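Local structure of CurH (Lyngbya majuscula, 3KG7) at residues A207-S219 with P251-I265. The protein is the dehydratase domain of a curacin polyketide synthase module and probably removes water from a beta-hydroxyacyl intermediate to leave a double bond. Numbering follows the deposited sequence.
Sequences ACTRLTPDLFDFS and PSRVNEQLQTRSYDI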
loop_
_atom_site.group_PDB
_atom_site.type_symbol
_atom_site.label_atom_id
_atom_site.label_comp_id
_atom_site.label_asym_id
_atom_site.label_seq_id
_atom_site.Cartn_x
_atom_site.Cartn_y
_atom_site.Cartn_z
ATOM N N ALA C 207 -24.933 6.345 16.761
ATOM C CA ALA C 207 -26.128 6.898 17.383
ATOM C C ALA C 207 -27.386 6.109 17.042
ATOM O O ALA C 207 -28.312 6.021 17.845
ATOM C CB ALA C 207 -26.296 8.333 16.985
ATOM N N CYS C 208 -27.420 5.530 15.850
ATOM C CA CYS C 208 -28.579 4.756 15.402
ATOM C C CYS C 208 -28.856 3.530 16.266
ATOM O O CYS C 208 -29.978 3.003 16.275
ATOM C CB CYS C 208 -28.373 4.320 13.951
ATOM S SG CYS C 208 -28.269 5.718 12.836
ATOM N N THR C 209 -27.830 3.091 16.989
ATOM C CA THR C 209 -27.851 1.806 17.654
ATOM C C THR C 209 -28.156 1.960 19.134
ATOM O O THR C 209 -28.179 0.972 19.878
ATOM C CB THR C 209 -26.502 1.097 17.489
ATOM O OG1 THR C 209 -25.524 1.750 18.302
ATOM C CG2 THR C 209 -26.047 1.125 16.035
ATOM N N ARG C 210 -28.414 3.200 19.551
ATOM C CA ARG C 210 -28.493 3.545 20.971
ATOM C C ARG C 210 -29.831 3.267 21.669
ATOM O O ARG C 210 -29.928 3.429 22.884
ATOM C CB ARG C 210 -28.088 5.007 21.184
ATOM C CG ARG C 210 -26.610 5.264 21.018
ATOM C CD ARG C 210 -26.288 6.740 21.106
ATOM N NE ARG C 210 -24.946 7.022 20.592
ATOM C CZ ARG C 210 -24.406 8.238 20.492
ATOM N NH1 ARG C 210 -25.080 9.316 20.873
ATOM N NH2 ARG C 210 -23.185 8.380 20.000
ATOM N N LEU C 211 -30.858 2.858 20.922
ATOM C CA LEU C 211 -32.178 2.633 21.529
ATOM C C LEU C 211 -32.974 1.477 20.929
ATOM O O LEU C 211 -32.975 1.248 19.712
ATOM C CB LEU C 211 -33.019 3.919 21.521
ATOM C CG LEU C 211 -34.401 3.936 22.194
ATOM C CD1 LEU C 211 -34.319 3.702 23.700
ATOM C CD2 LEU C 211 -35.126 5.238 21.902
ATOM N N THR C 212 -33.663 0.770 21.820
ATOM C CA THR C 212 -34.512 -0.358 21.491
ATOM C C THR C 212 -35.734 -0.211 22.393
ATOM O O THR C 212 -35.598 0.315 23.500
ATOM C CB THR C 212 -33.805 -1.690 21.826
ATOM O OG1 THR C 212 -32.385 -1.539 21.701
ATOM C CG2 THR C 212 -34.267 -2.797 20.898
ATOM N N PRO C 213 -36.931 -0.651 21.928
ATOM C CA PRO C 213 -38.155 -0.680 22.752
ATOM C C PRO C 213 -37.943 -1.144 24.204
ATOM O O PRO C 213 -38.658 -0.700 25.112
ATOM C CB PRO C 213 -39.041 -1.685 22.013
ATOM C CG PRO C 213 -38.644 -1.553 20.596
ATOM C CD PRO C 213 -37.202 -1.123 20.555
ATOM N N ASP C 214 -36.954 -2.015 24.403
ATOM C CA ASP C 214 -36.686 -2.645 25.693
ATOM C C ASP C 214 -35.277 -2.342 26.209
ATOM O O ASP C 214 -34.557 -3.247 26.631
ATOM C CB ASP C 214 -36.877 -4.161 25.562
ATOM C CG ASP C 214 -35.933 -4.783 24.540
ATOM O OD1 ASP C 214 -35.953 -4.372 23.358
ATOM O OD2 ASP C 214 -35.163 -5.683 24.929
ATOM N N LEU C 215 -34.890 -1.069 26.185
ATOM C CA LEU C 215 -33.545 -0.667 26.608
ATOM C C LEU C 215 -33.367 -0.668 28.137
ATOM O O LEU C 215 -32.245 -0.733 28.637
ATOM C CB LEU C 215 -33.166 0.694 26.008
ATOM C CG LEU C 215 -31.668 1.008 25.885
ATOM C CD1 LEU C 215 -31.103 0.510 24.547
ATOM C CD2 LEU C 215 -31.412 2.498 26.053
ATOM N N PHE C 216 -34.475 -0.609 28.869
ATOM C CA PHE C 216 -34.450 -0.698 30.334
ATOM C C PHE C 216 -34.275 -2.145 30.812
ATOM O O PHE C 216 -34.224 -2.407 32.016
ATOM C CB PHE C 216 -35.728 -0.086 30.932
ATOM C CG PHE C 216 -35.865 1.396 30.688
ATOM C CD1 PHE C 216 -36.464 1.876 29.524
ATOM C CD2 PHE C 216 -35.393 2.313 31.622
ATOM C CE1 PHE C 216 -36.587 3.246 29.292
ATOM C CE2 PHE C 216 -35.513 3.687 31.401
ATOM C CZ PHE C 216 -36.111 4.153 30.233
ATOM N N ASP C 217 -34.170 -3.066 29.854
ATOM C CA ASP C 217 -34.134 -4.504 30.117
ATOM C C ASP C 217 -32.698 -5.019 30.147
ATOM O O ASP C 217 -32.382 -5.951 30.894
ATOM C CB ASP C 217 -34.928 -5.241 29.033
ATOM C CG ASP C 217 -35.729 -6.412 29.570
ATOM O OD1 ASP C 217 -35.232 -7.141 30.455
ATOM O OD2 ASP C 217 -36.862 -6.611 29.083
ATOM N N PHE C 218 -31.849 -4.411 29.317
ATOM C CA PHE C 218 -30.420 -4.726 29.226
ATOM C C PHE C 218 -29.781 -4.694 30.624
ATOM O O PHE C 218 -29.305 -3.643 31.064
ATOM C CB PHE C 218 -29.710 -3.710 28.307
ATOM C CG PHE C 218 -30.092 -3.805 26.837
ATOM C CD1 PHE C 218 -29.108 -3.972 25.863
ATOM C CD2 PHE C 218 -31.422 -3.696 26.422
ATOM C CE1 PHE C 218 -29.445 -4.047 24.507
ATOM C CE2 PHE C 218 -31.764 -3.773 25.063
ATOM C CZ PHE C 218 -30.775 -3.949 24.110
ATOM N N SER C 219 -29.778 -5.842 31.311
ATOM C CA SER C 219 -29.391 -5.923 32.734
ATOM C C SER C 219 -28.239 -4.979 33.091
ATOM O O SER C 219 -27.111 -5.129 32.605
ATOM C CB SER C 219 -29.072 -7.364 33.153
ATOM O OG SER C 219 -27.782 -7.757 32.715
ATOM N N PRO C 251 -38.936 -5.332 19.512
ATOM C CA PRO C 251 -37.971 -5.501 20.607
ATOM C C PRO C 251 -36.823 -6.450 20.257
ATOM O O PRO C 251 -36.973 -7.322 19.398
ATOM C CB PRO C 251 -38.824 -6.082 21.741
ATOM C CG PRO C 251 -40.208 -5.624 21.439
ATOM C CD PRO C 251 -40.305 -5.673 19.948
ATOM N N SER C 252 -35.689 -6.263 20.925
ATOM C CA SER C 252 -34.478 -7.036 20.651
ATOM C C SER C 252 -34.669 -8.530 20.907
ATOM O O SER C 252 -35.247 -8.926 21.917
ATOM C CB SER C 252 -33.299 -6.502 21.473
ATOM O OG SER C 252 -33.631 -6.400 22.846
ATOM N N ARG C 253 -34.189 -9.346 19.973
ATOM C CA ARG C 253 -34.200 -10.795 20.132
ATOM C C ARG C 253 -33.022 -11.242 20.986
ATOM O O ARG C 253 -31.877 -10.867 20.739
ATOM C CB ARG C 253 -34.194 -11.504 18.775
ATOM C CG ARG C 253 -35.484 -11.307 17.962
ATOM C CD ARG C 253 -35.452 -12.021 16.606
ATOM N NE ARG C 253 -34.140 -11.954 15.966
ATOM C CZ ARG C 253 -33.645 -10.876 15.365
ATOM N NH1 ARG C 253 -34.348 -9.751 15.313
ATOM N NH2 ARG C 253 -32.438 -10.923 14.820
ATOM N N VAL C 254 -33.327 -12.041 22.000
ATOM C CA VAL C 254 -32.344 -12.486 22.969
ATOM C C VAL C 254 -32.053 -13.964 22.749
ATOM O O VAL C 254 -32.894 -14.820 23.045
ATOM C CB VAL C 254 -32.848 -12.259 24.423
ATOM C CG1 VAL C 254 -31.829 -12.769 25.451
ATOM C CG2 VAL C 254 -33.157 -10.786 24.657
ATOM N N ASN C 255 -30.884 -14.260 22.188
ATOM C CA ASN C 255 -30.386 -15.627 22.193
ATOM C C ASN C 255 -29.833 -15.917 23.586
ATOM O O ASN C 255 -29.093 -15.109 24.154
ATOM C CB ASN C 255 -29.311 -15.849 21.117
ATOM C CG ASN C 255 -29.033 -17.346 20.885
ATOM O OD1 ASN C 255 -28.835 -18.155 21.922
ATOM N ND2 ASN C 255 -28.951 -17.686 19.505
ATOM N N GLU C 256 -30.209 -17.065 24.136
ATOM C CA GLU C 256 -29.824 -17.422 25.493
ATOM C C GLU C 256 -28.579 -18.300 25.482
ATOM O O GLU C 256 -27.548 -17.933 26.052
ATOM C CB GLU C 256 -30.977 -18.137 26.209
ATOM C CG GLU C 256 -32.317 -17.397 26.172
ATOM C CD GLU C 256 -32.506 -16.435 27.334
ATOM O OE1 GLU C 256 -33.515 -16.592 28.064
ATOM O OE2 GLU C 256 -31.653 -15.527 27.522
ATOM N N GLN C 257 -28.688 -19.452 24.813
ATOM C CA GLN C 257 -27.632 -20.470 24.780
ATOM C C GLN C 257 -26.328 -19.943 24.150
ATOM O O GLN C 257 -25.231 -20.333 24.566
ATOM C CB GLN C 257 -28.120 -21.724 24.041
ATOM C CG GLN C 257 -29.586 -22.109 24.310
ATOM C CD GLN C 257 -29.801 -22.862 25.642
ATOM O OE1 GLN C 257 -28.881 -23.556 26.123
ATOM N NE2 GLN C 257 -31.049 -22.743 26.233
ATOM N N LEU C 258 -26.457 -19.061 23.158
ATOM C CA LEU C 258 -25.299 -18.406 22.532
ATOM C C LEU C 258 -25.144 -16.936 22.954
ATOM O O LEU C 258 -24.271 -16.223 22.447
ATOM C CB LEU C 258 -25.338 -18.550 21.002
ATOM C CG LEU C 258 -24.827 -19.897 20.443
ATOM C CD1 LEU C 258 -25.581 -20.307 19.172
ATOM C CD2 LEU C 258 -23.305 -19.869 20.207
ATOM N N GLN C 259 -26.009 -16.509 23.877
ATOM C CA GLN C 259 -25.876 -15.251 24.638
ATOM C C GLN C 259 -25.571 -13.990 23.818
ATOM O O GLN C 259 -24.455 -13.464 23.862
ATOM C CB GLN C 259 -24.850 -15.426 25.769
ATOM C CG GLN C 259 -25.014 -14.456 26.945
ATOM C CD GLN C 259 -26.245 -14.739 27.802
ATOM O OE1 GLN C 259 -26.754 -15.862 27.842
ATOM N NE2 GLN C 259 -26.723 -13.714 28.496
ATOM N N THR C 260 -26.574 -13.515 23.081
ATOM C CA THR C 260 -26.466 -12.303 22.263
ATOM C C THR C 260 -27.818 -11.604 22.197
ATOM O O THR C 260 -28.857 -12.267 22.172
ATOM C CB THR C 260 -26.050 -12.619 20.803
ATOM O OG1 THR C 260 -27.023 -13.481 20.188
ATOM C CG2 THR C 260 -24.676 -13.275 20.734
ATOM N N ARG C 261 -27.812 -10.274 22.172
ATOM C CA ARG C 261 -29.026 -9.506 21.872
ATOM C C ARG C 261 -28.900 -8.933 20.469
ATOM O O ARG C 261 -27.880 -8.326 20.147
ATOM C CB ARG C 261 -29.234 -8.357 22.860
ATOM C CG ARG C 261 -29.450 -8.765 24.295
ATOM C CD ARG C 261 -29.778 -7.552 25.139
ATOM N NE ARG C 261 -31.185 -7.173 25.033
ATOM C CZ ARG C 261 -32.137 -7.560 25.882
ATOM N NH1 ARG C 261 -31.848 -8.342 26.915
ATOM N NH2 ARG C 261 -33.388 -7.163 25.701
ATOM N N SER C 262 -29.923 -9.121 19.638
ATOM C CA SER C 262 -29.886 -8.624 18.259
ATOM C C SER C 262 -31.124 -7.814 17.911
ATOM O O SER C 262 -32.222 -8.105 18.400
ATOM C CB SER C 262 -29.749 -9.776 17.265
ATOM O OG SER C 262 -28.943 -10.816 17.786
ATOM N N TYR C 263 -30.947 -6.806 17.055
ATOM C CA TYR C 263 -32.067 -5.968 16.608
ATOM C C TYR C 263 -31.864 -5.288 15.251
ATOM O O TYR C 263 -30.805 -5.403 14.633
ATOM C CB TYR C 263 -32.505 -4.956 17.694
ATOM C CG TYR C 263 -31.413 -4.082 18.283
ATOM C CD1 TYR C 263 -30.563 -4.566 19.284
ATOM C CD2 TYR C 263 -31.255 -2.759 17.867
ATOM C CE1 TYR C 263 -29.560 -3.758 19.837
ATOM C CE2 TYR C 263 -30.256 -1.942 18.415
ATOM C CZ TYR C 263 -29.414 -2.448 19.397
ATOM O OH TYR C 263 -28.429 -1.646 19.933
ATOM N N ASP C 264 -32.905 -4.594 14.798
ATOM C CA ASP C 264 -32.922 -3.932 13.491
ATOM C C ASP C 264 -33.186 -2.443 13.629
ATOM O O ASP C 264 -33.951 -2.019 14.498
ATOM C CB ASP C 264 -34.005 -4.553 12.604
ATOM C CG ASP C 264 -33.791 -6.025 12.389
ATOM O OD1 ASP C 264 -32.637 -6.421 12.111
ATOM O OD2 ASP C 264 -34.773 -6.786 12.517
ATOM N N ILE C 265 -32.558 -1.648 12.771
ATOM C CA ILE C 265 -32.769 -0.208 12.799
ATOM C C ILE C 265 -33.024 0.310 11.397
ATOM O O ILE C 265 -32.262 0.021 10.470
ATOM C CB ILE C 265 -31.564 0.555 13.417
ATOM C CG1 ILE C 265 -31.302 0.096 14.854
ATOM C CG2 ILE C 265 -31.820 2.059 13.406
ATOM C CD1 ILE C 265 -29.867 -0.170 15.143
#
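In this double hotdog fold, the loop 207-219, which follows helix 202-207, packs on the hairpin of strands 243-255 and 260-268, at 251-265, where Arg261, Tyr263 and Ile265 point toward it. Ile265 meets the loop's start, its CD1 lying 3.8 Å from Thr209 CA. Tyr263 OH donates to Thr209 O over 2.6 Å, in the carbonyl plane and on a lone pair. Thr212 OG1 sits over the centre of one face of the Tyr263 ring. Further along, Asp214 OD1 accepts a nearly straight bond from Ser252 N (3.1 Å, 167°), and Asp214 OD2 forms a salt bridge with Arg261 NH2. Arg261 CD lies over one face of the Phe218 ring, and the bend at its third torsion (chi3 81°) brings NE over the ring centre. The cation-pi distance from Arg261 CZ to the Phe218 ring centroid is 4.1 Å, with the planes 39° apart. Val254 CG2 lies against the opposite guanidinium face, toward its rim. Arg261 NH2 also donates to Ser252 OG (3.0 Å). Trp226 packs edge-to-face with Phe218. With an alanine in place of Phe218, the guanidinium would probably lose its stacking partner and be freer to turn. Stacking, the salt bridge and the Ser252 bond together probably hold the guanidinium in place.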